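Local coordinates for protein glycosyl hydrolase, family 38 (Enterococcus faecalis, PDB 5KBP) that probably acts as an alpha-mannosidase of glycoside hydrolase family 38, cleaving alpha-linked mannose residues from carbohydrate substrates, at residues His819-His824 with Val834-Gln839; His842-Gly847 with Val872-Leu877; Phe190-Ser195 with Leu215-Arg220. All coordinates share one frame; numbering follows the deposited sequence.

Contact 1 (His819-His824 with Val834-Gln839); sequences HVYLTH and VKRQEQ. Unlike the reference sequence in segment 819-824: H824 (reference Thr).
Y821 and R836 converge on one carboxylate oxygen, OE2 of E330 in helix 304-332: the phenol hydrogen-bonds to it, and NH2 of the guanidinium forms a salt bridge. With this partner in common, Y821 OH lies 2.9 Å from R836 NH2. Each meets the other at an edge and near its plane, but the phenol ring and the guanidinium are turned 67° apart and do not stack. R836 covers the distance by running extended from CG to NE, so only its end approaches the loop. Its remaining nitrogens are also engaged, NE by the carbonyl of A326 and NH1 by that of N841. From the other segment Y821 sends its ring across with CG anti to the backbone N (chi1 -171°).

Beside this polar group lies a small apolar one. L822 and V834 point at each other tip to tip, CD1 of L822 standing 4.0 Å from CG2 of V834. The backbones stay well apart, the CA atoms of L822 and V834 being 9.9 Å from each other, and the gap is bridged by side chains. L843 and A326 also pack on V834, and V845 on L822. The contact thus joins the loop that follows strand 819-820 to strand 829-836, an outer strand of the C-terminal five-stranded antiparallel sheet, with helix 304-332 against both. The salt bridge to E330 probably balances the guanidinium charge of the buried R836, and both donors would favour the ionised form of the carboxylate.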
loop_
_atom_site.group_PDB
_atom_site.type_symbol
_atom_site.label_atom_id
_atom_site.label_comp_id
_atom_site.label_asym_id
_atom_site.label_seq_id
_atom_site.Cartn_x
_atom_site.Cartn_y
_atom_site.Cartn_z
ATOM N N HIS A 819 19.998 14.104 -32.851
ATOM C CA HIS A 819 20.832 14.942 -32.004
ATOM C C HIS A 819 21.479 14.094 -30.920
ATOM O O HIS A 819 20.831 13.223 -30.336
ATOM C CB HIS A 819 20.008 16.070 -31.372
ATOM C CG HIS A 819 20.807 16.991 -30.505
ATOM N ND1 HIS A 819 20.825 16.889 -29.130
ATOM C CD2 HIS A 819 21.611 18.034 -30.816
ATOM C CE1 HIS A 819 21.609 17.830 -28.632
ATOM N NE2 HIS A 819 22.099 18.538 -29.634
ATOM N N VAL A 820 22.755 14.363 -30.657
ATOM C CA VAL A 820 23.500 13.717 -29.581
ATOM C C VAL A 820 23.599 14.701 -28.425
ATOM O O VAL A 820 24.208 15.769 -28.557
ATOM C CB VAL A 820 24.895 13.272 -30.049
ATOM C CG1 VAL A 820 25.710 12.765 -28.871
ATOM C CG2 VAL A 820 24.774 12.202 -31.121
ATOM N N TYR A 821 23.005 14.340 -27.286
ATOM C CA TYR A 821 22.976 15.257 -26.152
ATOM C C TYR A 821 24.293 15.254 -25.382
ATOM O O TYR A 821 24.731 16.303 -24.898
ATOM C CB TYR A 821 21.809 14.911 -25.223
ATOM C CG TYR A 821 21.560 15.940 -24.142
ATOM C CD1 TYR A 821 21.090 17.208 -24.459
ATOM C CD2 TYR A 821 21.788 15.641 -22.806
ATOM C CE1 TYR A 821 20.859 18.153 -23.476
ATOM C CE2 TYR A 821 21.559 16.579 -21.814
ATOM C CZ TYR A 821 21.096 17.833 -22.155
ATOM O OH TYR A 821 20.868 18.769 -21.174
ATOM N N LEU A 822 24.938 14.098 -25.265
ATOM C CA LEU A 822 26.184 13.980 -24.517
ATOM C C LEU A 822 27.160 13.094 -25.271
ATOM O O LEU A 822 26.779 12.025 -25.755
ATOM C CB LEU A 822 25.930 13.405 -23.114
ATOM C CG LEU A 822 25.382 14.361 -22.057
ATOM C CD1 LEU A 822 24.980 13.606 -20.802
ATOM C CD2 LEU A 822 26.418 15.417 -21.725
ATOM N N THR A 823 28.410 13.537 -25.370
ATOM C CA THR A 823 29.485 12.732 -25.935
ATOM C C THR A 823 30.330 12.195 -24.786
ATOM O O THR A 823 30.813 12.967 -23.954
ATOM C CB THR A 823 30.339 13.555 -26.897
ATOM O OG1 THR A 823 29.533 13.996 -27.999
ATOM C CG2 THR A 823 31.502 12.730 -27.427
ATOM N N HIS A 824 30.491 10.882 -24.727
ATOM C CA HIS A 824 31.129 10.229 -23.597
ATOM C C HIS A 824 32.506 9.711 -23.992
ATOM O O HIS A 824 32.726 9.278 -25.130
ATOM C CB HIS A 824 30.265 9.083 -23.069
ATOM C CG HIS A 824 29.001 9.533 -22.388
ATOM N ND1 HIS A 824 28.765 9.341 -21.041
ATOM C CD2 HIS A 824 27.900 10.159 -22.870
ATOM C CE1 HIS A 824 27.576 9.826 -20.724
ATOM N NE2 HIS A 824 27.032 10.333 -21.816
ATOM N N VAL A 834 22.335 10.804 -14.980
ATOM C CA VAL A 834 22.222 12.068 -15.703
ATOM C C VAL A 834 20.976 12.760 -15.164
ATOM O O VAL A 834 19.855 12.300 -15.410
ATOM C CB VAL A 834 22.124 11.889 -17.226
ATOM C CG1 VAL A 834 21.673 13.189 -17.884
ATOM C CG2 VAL A 834 23.461 11.457 -17.797
ATOM N N LYS A 835 21.165 13.840 -14.417
ATOM C CA LYS A 835 20.050 14.567 -13.817
ATOM C C LYS A 835 20.488 16.014 -13.620
ATOM O O LYS A 835 21.493 16.451 -14.188
ATOM C CB LYS A 835 19.603 13.884 -12.512
ATOM C CG LYS A 835 20.601 13.988 -11.371
ATOM C CD LYS A 835 20.090 13.281 -10.126
ATOM C CE LYS A 835 20.950 13.599 -8.917
ATOM N NZ LYS A 835 20.850 15.036 -8.539
ATOM N N ARG A 836 19.740 16.764 -12.814
ATOM C CA ARG A 836 20.034 18.169 -12.585
ATOM C C ARG A 836 19.943 18.500 -11.102
ATOM O O ARG A 836 19.196 17.868 -10.349
ATOM C CB ARG A 836 19.090 19.072 -13.397
ATOM C CG ARG A 836 19.298 18.948 -14.898
ATOM C CD ARG A 836 18.482 19.953 -15.689
ATOM N NE ARG A 836 18.800 19.869 -17.111
ATOM C CZ ARG A 836 19.736 20.596 -17.713
ATOM N NH1 ARG A 836 20.446 21.475 -17.020
ATOM N NH2 ARG A 836 19.957 20.446 -19.013
ATOM N N GLN A 837 20.721 19.501 -10.692
ATOM C CA GLN A 837 20.782 19.904 -9.293
ATOM C C GLN A 837 19.506 20.637 -8.888
ATOM O O GLN A 837 18.837 21.262 -9.715
ATOM C CB GLN A 837 22.010 20.785 -9.055
ATOM C CG GLN A 837 22.353 21.024 -7.593
ATOM C CD GLN A 837 23.738 21.612 -7.412
ATOM O OE1 GLN A 837 24.222 22.365 -8.257
ATOM N NE2 GLN A 837 24.389 21.262 -6.310
ATOM N N GLU A 838 19.185 20.569 -7.591
ATOM C CA GLU A 838 17.861 20.969 -7.117
ATOM C C GLU A 838 17.552 22.427 -7.442
ATOM O O GLU A 838 16.517 22.733 -8.045
ATOM C CB GLU A 838 17.741 20.723 -5.612
ATOM C CG GLU A 838 17.329 19.307 -5.245
ATOM C CD GLU A 838 16.643 19.239 -3.896
ATOM O OE1 GLU A 838 15.834 18.311 -3.684
ATOM O OE2 GLU A 838 16.905 20.120 -3.051
ATOM N N GLN A 839 18.429 23.345 -7.042
ATOM C CA GLN A 839 18.160 24.768 -7.210
ATOM C C GLN A 839 18.901 25.386 -8.387
ATOM O O GLN A 839 18.327 26.211 -9.106
ATOM C CB GLN A 839 18.515 25.527 -5.927
ATOM C CG GLN A 839 17.690 25.107 -4.719
ATOM C CD GLN A 839 17.876 26.029 -3.530
ATOM O OE1 GLN A 839 17.223 27.068 -3.426
ATOM N NE2 GLN A 839 18.769 25.651 -2.622
#

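Contact 2 (His842-Gly847 with Val872-Leu877)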
loop_
_atom_site.group_PDB
_atom_site.type_symbol
_atom_site.label_atom_id
_atom_site.label_comp_id
_atom_site.label_asym_id
_atom_site.label_seq_id
_atom_site.Cartn_x
_atom_site.Cartn_y
_atom_site.Cartn_z
ATOM N N HIS A 842 21.927 22.836 -12.656
ATOM C CA HIS A 842 23.103 22.388 -13.390
ATOM C C HIS A 842 22.939 20.930 -13.798
ATOM O O HIS A 842 22.414 20.113 -13.039
ATOM C CB HIS A 842 24.362 22.541 -12.536
ATOM C CG HIS A 842 24.671 23.953 -12.150
ATOM N ND1 HIS A 842 24.295 25.036 -12.914
ATOM C CD2 HIS A 842 25.325 24.459 -11.077
ATOM C CE1 HIS A 842 24.703 26.148 -12.329
ATOM N NE2 HIS A 842 25.331 25.826 -11.212
ATOM N N LEU A 843 23.393 20.601 -15.005
ATOM C CA LEU A 843 23.350 19.217 -15.458
ATOM C C LEU A 843 24.381 18.398 -14.691
ATOM O O LEU A 843 25.571 18.730 -14.689
ATOM C CB LEU A 843 23.607 19.131 -16.960
ATOM C CG LEU A 843 23.537 17.712 -17.531
ATOM C CD1 LEU A 843 22.150 17.117 -17.330
ATOM C CD2 LEU A 843 23.923 17.691 -19.000
ATOM N N VAL A 844 23.927 17.332 -14.038
ATOM C CA VAL A 844 24.782 16.465 -13.235
ATOM C C VAL A 844 24.915 15.125 -13.943
ATOM O O VAL A 844 23.910 14.491 -14.285
ATOM C CB VAL A 844 24.225 16.283 -11.812
ATOM C CG1 VAL A 844 25.070 15.286 -11.037
ATOM C CG2 VAL A 844 24.176 17.621 -11.087
ATOM N N VAL A 845 26.158 14.702 -14.168
ATOM C CA VAL A 845 26.463 13.418 -14.785
ATOM C C VAL A 845 27.469 12.694 -13.902
ATOM O O VAL A 845 28.438 13.298 -13.431
ATOM C CB VAL A 845 27.018 13.586 -16.214
ATOM C CG1 VAL A 845 27.289 12.230 -16.846
ATOM C CG2 VAL A 845 26.057 14.399 -17.068
ATOM N N ARG A 846 27.239 11.404 -13.673
ATOM C CA ARG A 846 28.117 10.609 -12.828
ATOM C C ARG A 846 28.458 9.291 -13.504
ATOM O O ARG A 846 27.583 8.611 -14.050
ATOM C CB ARG A 846 27.483 10.341 -11.457
ATOM C CG ARG A 846 28.301 9.409 -10.571
ATOM C CD ARG A 846 27.965 9.579 -9.095
ATOM N NE ARG A 846 26.526 9.623 -8.854
ATOM C CZ ARG A 846 25.856 10.729 -8.543
ATOM N NH1 ARG A 846 24.547 10.681 -8.344
ATOM N NH2 ARG A 846 26.496 11.885 -8.429
ATOM N N GLY A 847 29.745 8.942 -13.463
ATOM C CA GLY A 847 30.215 7.646 -13.903
ATOM C C GLY A 847 31.311 7.151 -12.979
ATOM O O GLY A 847 31.705 7.839 -12.036
ATOM N N VAL A 872 29.442 13.545 -4.799
ATOM C CA VAL A 872 28.097 13.033 -5.060
ATOM C C VAL A 872 27.013 13.926 -4.482
ATOM O O VAL A 872 25.833 13.738 -4.803
ATOM C CB VAL A 872 27.925 11.601 -4.521
ATOM C CG1 VAL A 872 28.931 10.667 -5.178
ATOM C CG2 VAL A 872 28.055 11.577 -3.006
ATOM N N LEU A 873 27.376 14.892 -3.641
ATOM C CA LEU A 873 26.448 15.927 -3.208
ATOM C C LEU A 873 26.363 17.080 -4.201
ATOM O O LEU A 873 25.737 18.099 -3.890
ATOM C CB LEU A 873 26.845 16.455 -1.828
ATOM C CG LEU A 873 26.881 15.430 -0.692
ATOM C CD1 LEU A 873 27.179 16.110 0.637
ATOM C CD2 LEU A 873 25.579 14.641 -0.621
ATOM N N GLU A 874 26.998 16.936 -5.368
ATOM C CA GLU A 874 26.910 17.892 -6.472
ATOM C C GLU A 874 27.549 19.237 -6.137
ATOM O O GLU A 874 27.177 20.266 -6.706
ATOM C CB GLU A 874 25.457 18.085 -6.921
ATOM C CG GLU A 874 24.843 16.838 -7.534
ATOM C CD GLU A 874 23.334 16.802 -7.399
ATOM O OE1 GLU A 874 22.770 15.690 -7.360
ATOM O OE2 GLU A 874 22.715 17.881 -7.320
ATOM N N GLU A 875 28.521 19.242 -5.227
ATOM C CA GLU A 875 29.262 20.449 -4.901
ATOM C C GLU A 875 30.721 20.308 -5.326
ATOM O O GLU A 875 31.271 19.203 -5.302
ATOM C CB GLU A 875 29.196 20.759 -3.400
ATOM C CG GLU A 875 27.798 21.091 -2.907
ATOM C CD GLU A 875 27.157 22.231 -3.680
ATOM O OE1 GLU A 875 27.875 23.174 -4.074
ATOM O OE2 GLU A 875 25.928 22.181 -3.896
ATOM N N PRO A 876 31.369 21.408 -5.715
ATOM C CA PRO A 876 32.728 21.314 -6.264
ATOM C C PRO A 876 33.689 20.623 -5.308
ATOM O O PRO A 876 33.607 20.778 -4.088
ATOM C CB PRO A 876 33.120 22.779 -6.488
ATOM C CG PRO A 876 31.822 23.491 -6.650
ATOM C CD PRO A 876 30.861 22.791 -5.735
ATOM N N LEU A 877 34.604 19.846 -5.883
ATOM C CA LEU A 877 35.586 19.128 -5.086
ATOM C C LEU A 877 36.580 20.099 -4.458
ATOM O O LEU A 877 36.972 21.096 -5.071
ATOM C CB LEU A 877 36.324 18.102 -5.948
ATOM C CG LEU A 877 35.511 16.892 -6.411
ATOM C CD1 LEU A 877 36.299 16.052 -7.404
ATOM C CD2 LEU A 877 35.093 16.051 -5.213
HETATM O O HOH W 1 24.553 13.350 -7.288
#
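Water-mediated hydrogen bonds link R846 to V872 and E874. A single water lies in the guanidinium plane at its edge and accepts from NH2 of R846 at 2.7 Å. It donates in turn to the carbonyl O of V872, at 2.8 Å, and to OE1 of E874, at 2.9 Å. One strand residue is thereby connected to a backbone atom and a side-chain atom of the loop, although R846 NH1 and E874 OE1 remain 5.4 Å apart.

Direct packing is of two sorts. At R846 the guanidinium lays one face over V872, its NH2 lying 3.9 Å from V872 CA, while CD of R846 runs past CG1 of V872. A bend at chi3 (46°) turns the end of an otherwise extended arginine chain against the valine. At V844 both methyls press on CG of E874 from one side: CG2 and CG1 of V844 are 3.7 and 3.8 Å from E874 CG, and the two side chains cross at about a right angle.

V844 and R846, two residues apart on strand 843-849, both face the loop. This strand lies between 829-836 and 892-897 in the antiparallel sheet of the C-terminal beta sandwich domain, and 872-877, the start of the long connection from strand 864-870 to strand 892-897, folds back over it.

Charges are satisfied mainly by partners beyond the two segments. NH1 of R846 forms a salt bridge with E101 of helix 100-117, whose V104 also packs on V872. OE1 of E874 lies against NZ of K835 in the adjoining strand, an ion pair modelled too short for its exact geometry to be trusted. The carbonyl of E874 accepts a hydrogen bond from R896.

Contact 3 (Phe190-Ser195 with Leu215-Arg220); sequences FANWYS and LADVER
A side-chain-to-backbone contact between N192 and D217 ties the loop after strand 184-189 to the last turns of helix 204-219. ND2 of N192 donates to the carbonyl O of D217 at 3.0 Å, but the bond is weak, its N-H...O angle being only 137°. The N192 side chain crosses that of D217 at about a right angle, OD1 of N192 3.4 Å from D217 CB, with the amide and carboxylate planes 24° apart. ND2 of N192 also comes within 3.8 Å of V218 N.

N192 is the third residue of a type I beta turn running from F190 to W193, closed by a hydrogen bond from W193 N to F190 O at 2.9 Å. Its CG is anti to the carbonyl carbon (chi1 -79°), which carries the amide out from the turn to the helix. V218 adds its backbone to the contact while its side chain packs on L227 and M229 of the following strand, 226-231, about 8 Å from the side chain of Y256, a calcium-binding residue, although this chain carries no calcium in the model. Strand, turn-bearing loop, helix and strand thus follow one another here, consistent with the alpha/beta architecture of the GH38 N-terminal domain.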
loop_
_atom_site.group_PDB
_atom_site.type_symbol
_atom_site.label_atom_id
_atom_site.label_comp_id
_atom_site.label_asym_id
_atom_site.label_seq_id
_atom_site.Cartn_x
_atom_site.Cartn_y
_atom_site.Cartn_z
ATOM N N PHE A 190 31.775 -1.577 16.326
ATOM C CA PHE A 190 31.056 -1.974 17.536
ATOM C C PHE A 190 31.527 -3.379 17.900
ATOM O O PHE A 190 30.857 -4.385 17.652
ATOM C CB PHE A 190 29.548 -1.913 17.324
ATOM C CG PHE A 190 29.041 -0.551 16.935
ATOM C CD1 PHE A 190 29.166 0.522 17.802
ATOM C CD2 PHE A 190 28.428 -0.346 15.710
ATOM C CE1 PHE A 190 28.701 1.775 17.449
ATOM C CE2 PHE A 190 27.959 0.903 15.352
ATOM C CZ PHE A 190 28.095 1.966 16.224
ATOM N N ALA A 191 32.725 -3.442 18.492
ATOM C CA ALA A 191 33.343 -4.732 18.786
ATOM C C ALA A 191 32.544 -5.517 19.815
ATOM O O ALA A 191 32.613 -6.751 19.845
ATOM C CB ALA A 191 34.780 -4.531 19.265
ATOM N N ASN A 192 31.790 -4.825 20.666
ATOM C CA ASN A 192 30.846 -5.453 21.581
ATOM C C ASN A 192 29.405 -5.124 21.207
ATOM O O ASN A 192 28.543 -5.000 22.081
ATOM C CB ASN A 192 31.139 -5.039 23.022
ATOM C CG ASN A 192 32.302 -5.804 23.621
ATOM O OD1 ASN A 192 32.138 -6.923 24.106
ATOM N ND2 ASN A 192 33.485 -5.203 23.592
ATOM N N TRP A 193 29.145 -4.965 19.905
ATOM C CA TRP A 193 27.824 -4.668 19.355
ATOM C C TRP A 193 27.336 -3.289 19.787
ATOM O O TRP A 193 27.898 -2.681 20.703
ATOM C CB TRP A 193 26.820 -5.755 19.755
ATOM C CG TRP A 193 25.670 -5.907 18.807
ATOM C CD1 TRP A 193 24.342 -5.844 19.115
ATOM C CD2 TRP A 193 25.743 -6.147 17.394
ATOM N NE1 TRP A 193 23.585 -6.032 17.984
ATOM C CE2 TRP A 193 24.421 -6.218 16.915
ATOM C CE3 TRP A 193 26.799 -6.308 16.490
ATOM C CZ2 TRP A 193 24.125 -6.446 15.571
ATOM C CZ3 TRP A 193 26.502 -6.531 15.156
ATOM C CH2 TRP A 193 25.177 -6.597 14.710
ATOM N N TYR A 194 26.297 -2.776 19.124
ATOM C CA TYR A 194 25.744 -1.471 19.465
ATOM C C TYR A 194 24.802 -1.520 20.664
ATOM O O TYR A 194 23.945 -0.639 20.806
ATOM C CB TYR A 194 25.028 -0.860 18.254
ATOM C CG TYR A 194 23.978 -1.743 17.608
ATOM C CD1 TYR A 194 22.720 -1.899 18.179
ATOM C CD2 TYR A 194 24.236 -2.396 16.410
ATOM C CE1 TYR A 194 21.757 -2.698 17.585
ATOM C CE2 TYR A 194 23.280 -3.192 15.809
ATOM C CZ TYR A 194 22.044 -3.341 16.400
ATOM O OH TYR A 194 21.092 -4.136 15.801
ATOM N N SER A 195 24.947 -2.522 21.533
ATOM C CA SER A 195 24.084 -2.673 22.695
ATOM C C SER A 195 24.863 -2.935 23.978
ATOM O O SER A 195 24.262 -3.350 24.976
ATOM C CB SER A 195 23.077 -3.804 22.468
ATOM O OG SER A 195 23.739 -5.019 22.163
ATOM N N LEU A 215 33.249 -2.696 31.269
ATOM C CA LEU A 215 34.522 -2.004 31.087
ATOM C C LEU A 215 35.604 -2.960 30.599
ATOM O O LEU A 215 36.453 -2.583 29.783
ATOM C CB LEU A 215 34.948 -1.324 32.388
ATOM C CG LEU A 215 34.043 -0.195 32.889
ATOM C CD1 LEU A 215 34.550 0.355 34.214
ATOM C CD2 LEU A 215 33.927 0.913 31.853
ATOM N N ALA A 216 35.587 -4.204 31.085
ATOM C CA ALA A 216 36.558 -5.191 30.626
ATOM C C ALA A 216 36.324 -5.572 29.172
ATOM O O ALA A 216 37.284 -5.842 28.441
ATOM C CB ALA A 216 36.508 -6.432 31.517
ATOM N N ASP A 217 35.064 -5.597 28.734
ATOM C CA ASP A 217 34.765 -5.938 27.347
ATOM C C ASP A 217 35.266 -4.860 26.394
ATOM O O ASP A 217 35.882 -5.163 25.366
ATOM C CB ASP A 217 33.261 -6.151 27.171
ATOM C CG ASP A 217 32.750 -7.362 27.929
ATOM O OD1 ASP A 217 33.550 -8.286 28.185
ATOM O OD2 ASP A 217 31.545 -7.393 28.262
ATOM N N VAL A 218 35.015 -3.592 26.725
ATOM C CA VAL A 218 35.419 -2.500 25.845
ATOM C C VAL A 218 36.932 -2.326 25.852
ATOM O O VAL A 218 37.534 -2.012 24.817
ATOM C CB VAL A 218 34.691 -1.205 26.251
ATOM C CG1 VAL A 218 35.135 -0.044 25.382
ATOM C CG2 VAL A 218 33.196 -1.399 26.138
ATOM N N GLU A 219 37.575 -2.534 27.003
ATOM C CA GLU A 219 39.024 -2.392 27.078
ATOM C C GLU A 219 39.762 -3.505 26.342
ATOM O O GLU A 219 40.956 -3.353 26.064
ATOM C CB GLU A 219 39.472 -2.343 28.539
ATOM C CG GLU A 219 39.253 -0.997 29.207
ATOM C CD GLU A 219 39.491 -1.043 30.704
ATOM O OE1 GLU A 219 38.627 -0.546 31.457
ATOM O OE2 GLU A 219 40.536 -1.581 31.127
ATOM N N ARG A 220 39.085 -4.613 26.022
ATOM C CA ARG A 220 39.736 -5.682 25.270
ATOM C C ARG A 220 40.214 -5.200 23.907
ATOM O O ARG A 220 41.215 -5.706 23.387
ATOM C CB ARG A 220 38.787 -6.873 25.097
ATOM C CG ARG A 220 38.748 -7.832 26.278
ATOM C CD ARG A 220 37.574 -8.802 26.175
ATOM N NE ARG A 220 37.899 -10.033 25.455
ATOM C CZ ARG A 220 38.520 -11.074 26.000
ATOM N NH1 ARG A 220 38.904 -11.032 27.269
ATOM N NH2 ARG A 220 38.768 -12.157 25.275
#

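In the fold
Contact 3 comes first along the chain, followed by contact 1 and then contact 2. Contacts 1 and 2 are near neighbours, their centres about 11 Å apart, and share a sheet: strands 829-836 and 843-849 are adjacent and antiparallel in it, joined between K835 and V844 by backbone hydrogen bonding. Contact 1 joins the sheet to the loop after strand 819-820 and to helix 304-332, whereas contact 2 lies within the C-terminal domain, where its loop and R846 also meet helix 100-117 of the N-terminal domain. Contact 3 belongs to the N-terminal domain, its centre about 48 Å from that of contact 1 and 39 Å from that of contact 2.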